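Local coordinates for hypothetical conserved protein TTC0263 (Thermus thermophilus, PDB 2PL2), which is of unknown function but belongs to the tetratricopeptide repeat family, whose stacked helical hairpins commonly serve as scaffolds for protein-protein interactions, at residues E5-L9 / N35-A41; P8-V13 / L27-A31; L42-A46 / N61-L65. All coordinates share one frame. Numbering follows the deposited sequence.

Interaction 1 of 3, residues E5-L9 / N35-A41; sequences EQNPL and NPQDPEA
E5 and L9 supply all of the surface buried on the 5-9 side, and N35 adds the largest share from the other segment. L9 N donates to E5 O at 3.1 Å, and the CA-to-CB bonds of both residues face the 35-41 segment. In register, E5 lies opposite N35 and L9 opposite A41, each CA pair 6.8 Å apart. E5 runs out with chi1 and chi2 both t, and its OE2 comes 3.4 Å from N35 CB and 4.1 Å from A41 CB. The same OE2 sits 2.9 Å from D38 OD2, a close meeting of two acidic groups that is not a hydrogen bond. This is where consecutive tetratricopeptide repeats meet: the start of helix 6-17, the first of one repeat, packs on the inter-repeat turn and the beginning of helix 39-51, the first of the next. N35, at phi/psi -147/75° with chi1 t, shapes that turn as an Asx motif, its OD1 accepting from D38 N at 3.1 Å. The proline-containing turn then brings D38 to the N-cap position before P39. L9, in the tp rotamer (177/67°), packs on the start of helix 39-51: CD1 rests 4.0 Å from A41 CA and 4.2 Å from A41 CB, while CD2 lies 3.9 Å from E40 OE1. A leucine has the reach for this span, and the small A41 lets the helices approach.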
loop_
_atom_site.group_PDB
_atom_site.type_symbol
_atom_site.label_atom_id
_atom_site.label_comp_id
_atom_site.label_asym_id
_atom_site.label_seq_id
_atom_site.Cartn_x
_atom_site.Cartn_y
_atom_site.Cartn_z
ATOM N N GLU A 5 -24.352 -8.984 13.763
ATOM C CA GLU A 5 -22.976 -8.930 13.284
ATOM C C GLU A 5 -22.923 -9.400 11.835
ATOM O O GLU A 5 -21.911 -9.243 11.160
ATOM C CB GLU A 5 -22.070 -9.834 14.119
ATOM C CG GLU A 5 -20.641 -9.892 13.585
ATOM C CD GLU A 5 -19.955 -11.209 13.868
ATOM O OE1 GLU A 5 -20.567 -12.262 13.599
ATOM O OE2 GLU A 5 -18.803 -11.195 14.339
ATOM N N GLN A 6 -24.022 -9.980 11.365
ATOM C CA GLN A 6 -24.090 -10.495 10.001
ATOM C C GLN A 6 -23.932 -9.408 8.936
ATOM O O GLN A 6 -23.007 -9.462 8.124
ATOM C CB GLN A 6 -25.414 -11.231 9.779
ATOM C CG GLN A 6 -25.456 -12.057 8.495
ATOM C CD GLN A 6 -26.844 -12.592 8.176
ATOM O OE1 GLN A 6 -27.496 -13.209 9.023
ATOM N NE2 GLN A 6 -27.300 -12.360 6.946
ATOM N N ASN A 7 -24.830 -8.427 8.947
ATOM C CA ASN A 7 -24.786 -7.348 7.973
ATOM C C ASN A 7 -23.461 -6.593 7.945
ATOM O O ASN A 7 -22.811 -6.515 6.904
ATOM C CB ASN A 7 -25.941 -6.368 8.203
ATOM C CG ASN A 7 -27.308 -7.012 7.998
ATOM O OD1 ASN A 7 -27.512 -7.796 7.061
ATOM N ND2 ASN A 7 -28.263 -6.665 8.869
ATOM N N PRO A 8 -23.039 -6.025 9.082
ATOM C CA PRO A 8 -21.765 -5.303 9.034
ATOM C C PRO A 8 -20.584 -6.164 8.582
ATOM O O PRO A 8 -19.733 -5.708 7.819
ATOM C CB PRO A 8 -21.612 -4.765 10.468
ATOM C CG PRO A 8 -22.421 -5.731 11.303
ATOM C CD PRO A 8 -23.635 -5.960 10.429
ATOM N N LEU A 9 -20.535 -7.408 9.042
ATOM C CA LEU A 9 -19.446 -8.304 8.669
ATOM C C LEU A 9 -19.491 -8.658 7.184
ATOM O O LEU A 9 -18.462 -8.663 6.506
ATOM C CB LEU A 9 -19.499 -9.592 9.500
ATOM C CG LEU A 9 -18.460 -10.679 9.188
ATOM C CD1 LEU A 9 -17.066 -10.219 9.558
ATOM C CD2 LEU A 9 -18.817 -11.939 9.966
ATOM N N ASN A 35 -19.742 -8.922 18.510
ATOM C CA ASN A 35 -19.215 -10.242 18.841
ATOM C C ASN A 35 -17.703 -10.045 18.993
ATOM O O ASN A 35 -16.924 -10.438 18.129
ATOM C CB ASN A 35 -19.509 -11.207 17.693
ATOM C CG ASN A 35 -19.191 -12.652 18.034
ATOM O OD1 ASN A 35 -18.187 -12.954 18.681
ATOM N ND2 ASN A 35 -20.042 -13.556 17.575
ATOM N N PRO A 36 -17.278 -9.439 20.115
ATOM C CA PRO A 36 -15.902 -9.112 20.510
ATOM C C PRO A 36 -14.811 -10.154 20.278
ATOM O O PRO A 36 -13.641 -9.813 20.078
ATOM C CB PRO A 36 -16.053 -8.762 21.985
ATOM C CG PRO A 36 -17.419 -8.160 22.046
ATOM C CD PRO A 36 -18.210 -9.138 21.217
ATOM N N GLN A 37 -15.188 -11.423 20.305
ATOM C CA GLN A 37 -14.222 -12.500 20.124
ATOM C C GLN A 37 -14.072 -12.924 18.669
ATOM O O GLN A 37 -12.983 -12.842 18.095
ATOM C CB GLN A 37 -14.646 -13.695 20.978
ATOM C CG GLN A 37 -16.111 -14.064 20.799
ATOM C CD GLN A 37 -16.715 -14.690 22.037
ATOM O OE1 GLN A 37 -16.243 -15.719 22.525
ATOM N NE2 GLN A 37 -17.770 -14.067 22.555
ATOM N N ASP A 38 -15.183 -13.380 18.098
ATOM C CA ASP A 38 -15.266 -13.859 16.726
ATOM C C ASP A 38 -13.961 -13.733 15.939
ATOM O O ASP A 38 -13.558 -12.641 15.549
ATOM C CB ASP A 38 -16.393 -13.129 16.007
ATOM C CG ASP A 38 -16.929 -13.913 14.838
ATOM O OD1 ASP A 38 -17.258 -15.106 15.026
ATOM O OD2 ASP A 38 -17.025 -13.339 13.735
ATOM N N PRO A 39 -13.282 -14.865 15.698
ATOM C CA PRO A 39 -12.014 -14.880 14.961
ATOM C C PRO A 39 -12.126 -14.403 13.507
ATOM O O PRO A 39 -11.198 -13.786 12.981
ATOM C CB PRO A 39 -11.576 -16.344 15.071
ATOM C CG PRO A 39 -12.863 -17.069 15.074
ATOM C CD PRO A 39 -13.716 -16.239 16.009
ATOM N N GLU A 40 -13.254 -14.701 12.861
ATOM C CA GLU A 40 -13.459 -14.292 11.481
ATOM C C GLU A 40 -13.423 -12.768 11.335
ATOM O O GLU A 40 -12.788 -12.255 10.416
ATOM C CB GLU A 40 -14.772 -14.844 10.936
ATOM C CG GLU A 40 -15.044 -14.397 9.502
ATOM C CD GLU A 40 -16.153 -15.187 8.824
ATOM O OE1 GLU A 40 -17.205 -15.439 9.461
ATOM O OE2 GLU A 40 -15.970 -15.544 7.637
ATOM N N ALA A 41 -14.083 -12.043 12.235
ATOM C CA ALA A 41 -14.051 -10.584 12.167
ATOM C C ALA A 41 -12.622 -10.089 12.425
ATOM O O ALA A 41 -12.131 -9.220 11.693
ATOM C CB ALA A 41 -15.023 -9.978 13.177
#

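Interaction 2 of 3, residues P8-V13 / L27-A31; sequences PLRLGV and LFERA
Two helical segments, 8-13 and 27-31, run antiparallel, their axes 8.0 Å apart at the closest point with a signed crossing angle of -153°. The CA atoms of L9 and A31 lie 5.4 Å apart and those of G12 and L27 5.3 Å. Contact with backbone atoms comes first, because the helices are so near: L27 CB sits 3.6 Å from P8 O, L27 CD1 3.6 Å from G12 N, and F28 CZ 3.3 Å from G12 C. P8, its CA-to-CB bond facing 27-31, sits in the first helical turn, where no backbone NH is needed. G12 suits its spot because an ideal CB there would lie 2.5 Å from F28 CE1, a clash. Such a glycine on the first helix, met by large apolar residues of the second, belongs to the helix-turn-helix hairpin of a tetratricopeptide repeat. F28 (chi1 m) swings its ring in, with L9 O at its edge, 3.9 Å from F28 CE1, and V13 N 3.6 Å from that same CE1. Apolar side chains complete the seam: L11 CG to L27 CD1 at 3.7 Å with L27 in the mt rotamer, L9 CB to A31 CB at 4.2 Å, and L9 CD1 to F28 CD1 at 4.2 Å. The exposed R30 lays one face of its guanidinium over P8, with R30 NH2 4.2 Å from P8 CB.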
loop_
_atom_site.group_PDB
_atom_site.type_symbol
_atom_site.label_atom_id
_atom_site.label_comp_id
_atom_site.label_asym_id
_atom_site.label_seq_id
_atom_site.Cartn_x
_atom_site.Cartn_y
_atom_site.Cartn_z
ATOM N N PRO A 8 -23.039 -6.025 9.082
ATOM C CA PRO A 8 -21.765 -5.303 9.034
ATOM C C PRO A 8 -20.584 -6.164 8.582
ATOM O O PRO A 8 -19.733 -5.708 7.819
ATOM C CB PRO A 8 -21.612 -4.765 10.468
ATOM C CG PRO A 8 -22.421 -5.731 11.303
ATOM C CD PRO A 8 -23.635 -5.960 10.429
ATOM N N LEU A 9 -20.535 -7.408 9.042
ATOM C CA LEU A 9 -19.446 -8.304 8.669
ATOM C C LEU A 9 -19.491 -8.658 7.184
ATOM O O LEU A 9 -18.462 -8.663 6.506
ATOM C CB LEU A 9 -19.499 -9.592 9.500
ATOM C CG LEU A 9 -18.460 -10.679 9.188
ATOM C CD1 LEU A 9 -17.066 -10.219 9.558
ATOM C CD2 LEU A 9 -18.817 -11.939 9.966
ATOM N N ARG A 10 -20.690 -8.942 6.681
ATOM C CA ARG A 10 -20.852 -9.303 5.278
ATOM C C ARG A 10 -20.517 -8.153 4.340
ATOM O O ARG A 10 -19.880 -8.357 3.304
ATOM C CB ARG A 10 -22.277 -9.802 4.995
ATOM C CG ARG A 10 -22.462 -10.270 3.545
ATOM C CD ARG A 10 -23.633 -11.249 3.342
ATOM N NE ARG A 10 -24.943 -10.676 3.648
ATOM C CZ ARG A 10 -25.418 -9.548 3.120
ATOM N NH1 ARG A 10 -24.689 -8.855 2.252
ATOM N NH2 ARG A 10 -26.628 -9.114 3.452
ATOM N N LEU A 11 -20.938 -6.947 4.704
ATOM C CA LEU A 11 -20.666 -5.780 3.877
ATOM C C LEU A 11 -19.183 -5.469 3.914
ATOM O O LEU A 11 -18.597 -5.030 2.922
ATOM C CB LEU A 11 -21.469 -4.574 4.373
ATOM C CG LEU A 11 -21.337 -3.282 3.552
ATOM C CD1 LEU A 11 -21.687 -3.544 2.085
ATOM C CD2 LEU A 11 -22.256 -2.216 4.141
ATOM N N GLY A 12 -18.571 -5.710 5.062
ATOM C CA GLY A 12 -17.154 -5.450 5.181
ATOM C C GLY A 12 -16.351 -6.310 4.225
ATOM O O GLY A 12 -15.415 -5.825 3.590
ATOM N N VAL A 13 -16.707 -7.586 4.110
ATOM C CA VAL A 13 -15.977 -8.496 3.221
ATOM C C VAL A 13 -16.112 -8.063 1.761
ATOM O O VAL A 13 -15.177 -8.195 0.972
ATOM C CB VAL A 13 -16.485 -9.957 3.337
ATOM C CG1 VAL A 13 -15.631 -10.863 2.480
ATOM C CG2 VAL A 13 -16.452 -10.413 4.778
ATOM N N LEU A 27 -16.378 -1.239 9.368
ATOM C CA LEU A 27 -17.434 -2.248 9.398
ATOM C C LEU A 27 -17.010 -3.444 10.239
ATOM O O LEU A 27 -17.810 -4.002 10.979
ATOM C CB LEU A 27 -17.783 -2.706 7.983
ATOM C CG LEU A 27 -18.585 -1.698 7.151
ATOM C CD1 LEU A 27 -18.573 -2.132 5.696
ATOM C CD2 LEU A 27 -20.008 -1.600 7.673
ATOM N N PHE A 28 -15.744 -3.833 10.116
ATOM C CA PHE A 28 -15.209 -4.959 10.873
ATOM C C PHE A 28 -15.132 -4.628 12.366
ATOM O O PHE A 28 -15.128 -5.524 13.217
ATOM C CB PHE A 28 -13.817 -5.352 10.347
ATOM C CG PHE A 28 -13.833 -5.910 8.950
ATOM C CD1 PHE A 28 -14.870 -6.747 8.533
ATOM C CD2 PHE A 28 -12.821 -5.601 8.048
ATOM C CE1 PHE A 28 -14.895 -7.258 7.244
ATOM C CE2 PHE A 28 -12.844 -6.113 6.762
ATOM C CZ PHE A 28 -13.882 -6.940 6.360
ATOM N N GLU A 29 -15.055 -3.336 12.678
ATOM C CA GLU A 29 -15.002 -2.910 14.060
ATOM C C GLU A 29 -16.410 -3.048 14.629
ATOM O O GLU A 29 -16.593 -3.555 15.735
ATOM C CB GLU A 29 -14.454 -1.483 14.143
ATOM C CG GLU A 29 -13.019 -1.427 13.636
ATOM C CD GLU A 29 -12.428 -0.033 13.541
ATOM O OE1 GLU A 29 -13.153 0.909 13.144
ATOM O OE2 GLU A 29 -11.220 0.114 13.834
ATOM N N ARG A 30 -17.412 -2.645 13.852
ATOM C CA ARG A 30 -18.798 -2.774 14.292
ATOM C C ARG A 30 -19.144 -4.258 14.449
ATOM O O ARG A 30 -20.022 -4.624 15.225
ATOM C CB ARG A 30 -19.741 -2.136 13.270
ATOM C CG ARG A 30 -19.749 -0.614 13.284
ATOM C CD ARG A 30 -20.479 -0.048 12.067
ATOM N NE ARG A 30 -21.780 -0.686 11.875
ATOM C CZ ARG A 30 -22.567 -0.485 10.821
ATOM N NH1 ARG A 30 -22.188 0.346 9.851
ATOM N NH2 ARG A 30 -23.728 -1.126 10.730
ATOM N N ALA A 31 -18.442 -5.098 13.696
ATOM C CA ALA A 31 -18.650 -6.538 13.720
ATOM C C ALA A 31 -18.155 -7.075 15.046
ATOM O O ALA A 31 -18.722 -8.012 15.605
ATOM C CB ALA A 31 -17.890 -7.199 12.568
#

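Interaction 3 of 3, residues L42-A46 / N61-L65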
loop_
_atom_site.group_PDB
_atom_site.type_symbol
_atom_site.label_atom_id
_atom_site.label_comp_id
_atom_site.label_asym_id
_atom_site.label_seq_id
_atom_site.Cartn_x
_atom_site.Cartn_y
_atom_site.Cartn_z
ATOM N N LEU A 42 -11.962 -10.658 13.442
ATOM C CA LEU A 42 -10.583 -10.297 13.812
ATOM C C LEU A 42 -9.631 -10.578 12.667
ATOM O O LEU A 42 -8.647 -9.868 12.456
ATOM C CB LEU A 42 -10.103 -11.109 15.022
ATOM C CG LEU A 42 -10.508 -10.781 16.455
ATOM C CD1 LEU A 42 -9.956 -11.862 17.393
ATOM C CD2 LEU A 42 -9.962 -9.416 16.849
ATOM N N TYR A 43 -9.908 -11.665 11.961
ATOM C CA TYR A 43 -9.099 -12.058 10.818
ATOM C C TYR A 43 -9.211 -10.970 9.747
ATOM O O TYR A 43 -8.201 -10.430 9.293
ATOM C CB TYR A 43 -9.592 -13.393 10.242
ATOM C CG TYR A 43 -9.169 -13.623 8.800
ATOM C CD1 TYR A 43 -7.849 -13.928 8.476
ATOM C CD2 TYR A 43 -10.097 -13.526 7.765
ATOM C CE1 TYR A 43 -7.462 -14.137 7.151
ATOM C CE2 TYR A 43 -9.725 -13.722 6.444
ATOM C CZ TYR A 43 -8.408 -14.033 6.139
ATOM O OH TYR A 43 -8.051 -14.232 4.820
ATOM N N TRP A 44 -10.443 -10.656 9.354
ATOM C CA TRP A 44 -10.671 -9.646 8.330
ATOM C C TRP A 44 -10.170 -8.284 8.783
ATOM O O TRP A 44 -9.570 -7.547 7.998
ATOM C CB TRP A 44 -12.147 -9.579 7.965
ATOM C CG TRP A 44 -12.544 -10.673 7.038
ATOM C CD1 TRP A 44 -13.370 -11.726 7.309
ATOM C CD2 TRP A 44 -12.093 -10.853 5.688
ATOM N NE1 TRP A 44 -13.460 -12.553 6.210
ATOM C CE2 TRP A 44 -12.686 -12.042 5.207
ATOM C CE3 TRP A 44 -11.247 -10.128 4.848
ATOM C CZ2 TRP A 44 -12.451 -12.518 3.913
ATOM C CZ3 TRP A 44 -11.013 -10.606 3.560
ATOM C CH2 TRP A 44 -11.612 -11.789 3.108
ATOM N N LEU A 45 -10.413 -7.962 10.049
ATOM C CA LEU A 45 -9.957 -6.707 10.622
ATOM C C LEU A 45 -8.449 -6.616 10.446
ATOM O O LEU A 45 -7.928 -5.616 9.956
ATOM C CB LEU A 45 -10.290 -6.644 12.114
ATOM C CG LEU A 45 -9.658 -5.460 12.850
ATOM C CD1 LEU A 45 -10.338 -4.171 12.427
ATOM C CD2 LEU A 45 -9.782 -5.661 14.355
ATOM N N ALA A 46 -7.752 -7.666 10.860
ATOM C CA ALA A 46 -6.305 -7.714 10.750
ATOM C C ALA A 46 -5.857 -7.563 9.297
ATOM O O ALA A 46 -4.909 -6.837 9.011
ATOM C CB ALA A 46 -5.781 -9.029 11.327
ATOM N N ASN A 61 -3.451 -9.062 16.506
ATOM C CA ASN A 61 -4.702 -9.770 16.229
ATOM C C ASN A 61 -4.415 -11.172 15.696
ATOM O O ASN A 61 -5.183 -12.104 15.924
ATOM C CB ASN A 61 -5.550 -8.993 15.220
ATOM C CG ASN A 61 -6.416 -7.932 15.878
ATOM O OD1 ASN A 61 -6.837 -6.970 15.234
ATOM N ND2 ASN A 61 -6.698 -8.112 17.161
ATOM N N GLY A 62 -3.312 -11.311 14.971
ATOM C CA GLY A 62 -2.933 -12.607 14.456
ATOM C C GLY A 62 -2.538 -13.477 15.635
ATOM O O GLY A 62 -2.890 -14.663 15.692
ATOM N N LYS A 63 -1.803 -12.873 16.574
ATOM C CA LYS A 63 -1.354 -13.547 17.787
ATOM C C LYS A 63 -2.529 -14.095 18.576
ATOM O O LYS A 63 -2.520 -15.241 18.974
ATOM C CB LYS A 63 -0.557 -12.590 18.673
ATOM C CG LYS A 63 0.908 -12.436 18.264
ATOM C CD LYS A 63 1.614 -11.355 19.072
ATOM C CE LYS A 63 3.115 -11.394 18.795
ATOM N NZ LYS A 63 3.852 -10.237 19.368
ATOM N N THR A 64 -3.544 -13.272 18.793
ATOM C CA THR A 64 -4.721 -13.703 19.546
ATOM C C THR A 64 -5.597 -14.662 18.740
ATOM O O THR A 64 -6.493 -15.309 19.282
ATOM C CB THR A 64 -5.555 -12.480 20.044
ATOM O OG1 THR A 64 -6.919 -12.870 20.261
ATOM C CG2 THR A 64 -5.520 -11.364 19.041
ATOM N N LEU A 65 -5.321 -14.778 17.446
ATOM C CA LEU A 65 -6.093 -15.678 16.603
ATOM C C LEU A 65 -5.512 -17.078 16.666
ATOM O O LEU A 65 -6.244 -18.061 16.686
ATOM C CB LEU A 65 -6.094 -15.186 15.166
ATOM C CG LEU A 65 -7.223 -14.236 14.813
ATOM C CD1 LEU A 65 -6.961 -13.610 13.443
ATOM C CD2 LEU A 65 -8.539 -15.020 14.837
#
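L42 opens the first segment and buries the most of its surface, its CA-to-CB bond directed at helix 55-68. In the mt rotamer it spreads over the side chain of N61 and brings CD1 to 4.3 Å from T64 OG1, while its CB lies 4.2 Å from L65 CD2. A branched apolar side chain suits a position that must cover partners on successive turns of the opposing helix. The CA-to-CB bond of Y43 points away overall, yet the base of the residue packs: its CA is 3.7 Å and its CB 4.1 Å from L65 CD1. L65 thus packs against the 42-43 backbone and the bases of both side chains, a natural place for a buried leucine. One turn on from L42, L45 (chi1 t) sends its CD2 against the side-chain end of N61. A46 closes the segment, with its N bonded to L42 O at 2.9 Å; its small methyl fits against N61, A46 CB to N61 CB at 3.9 Å, where the CA atoms of the two residues are 6.1 Å apart. No hydrogen bond crosses the interface. The axes of segments 42-46 and 61-65 run antiparallel at 156° and come no closer than 9.6 Å, as fits the two helices of one tetratricopeptide repeat hairpin. Around this hairpin, L42 and L45 also reach helix 21-32 of the preceding repeat, touching L32, whereas Y43 and A46 pack on V78 of helix 73-88, the first helix of the following one.

All three contacts lie in the first two repeats, on one side of the chain's centre. Interactions 1 and 2 start from the same stretch of helix 6-17 and close before interaction 3 opens. Interaction 2 closes the hairpin of helices 6-17 and 21-32, interaction 3 that of helices 39-51 and 55-68, and interaction 1 joins both first helices. Interactions 1 and 2 share P8 and L9, their centres about 7 Å apart; those of 1 and 3, sharing helix 39-51, are about 11 Å apart, those of 2 and 3 about 14 Å. F28 CZ, 3.5 Å from W44 CB, links the hairpins. Packing within and between repeats stacks them side by side, as in tetratricopeptide arrays.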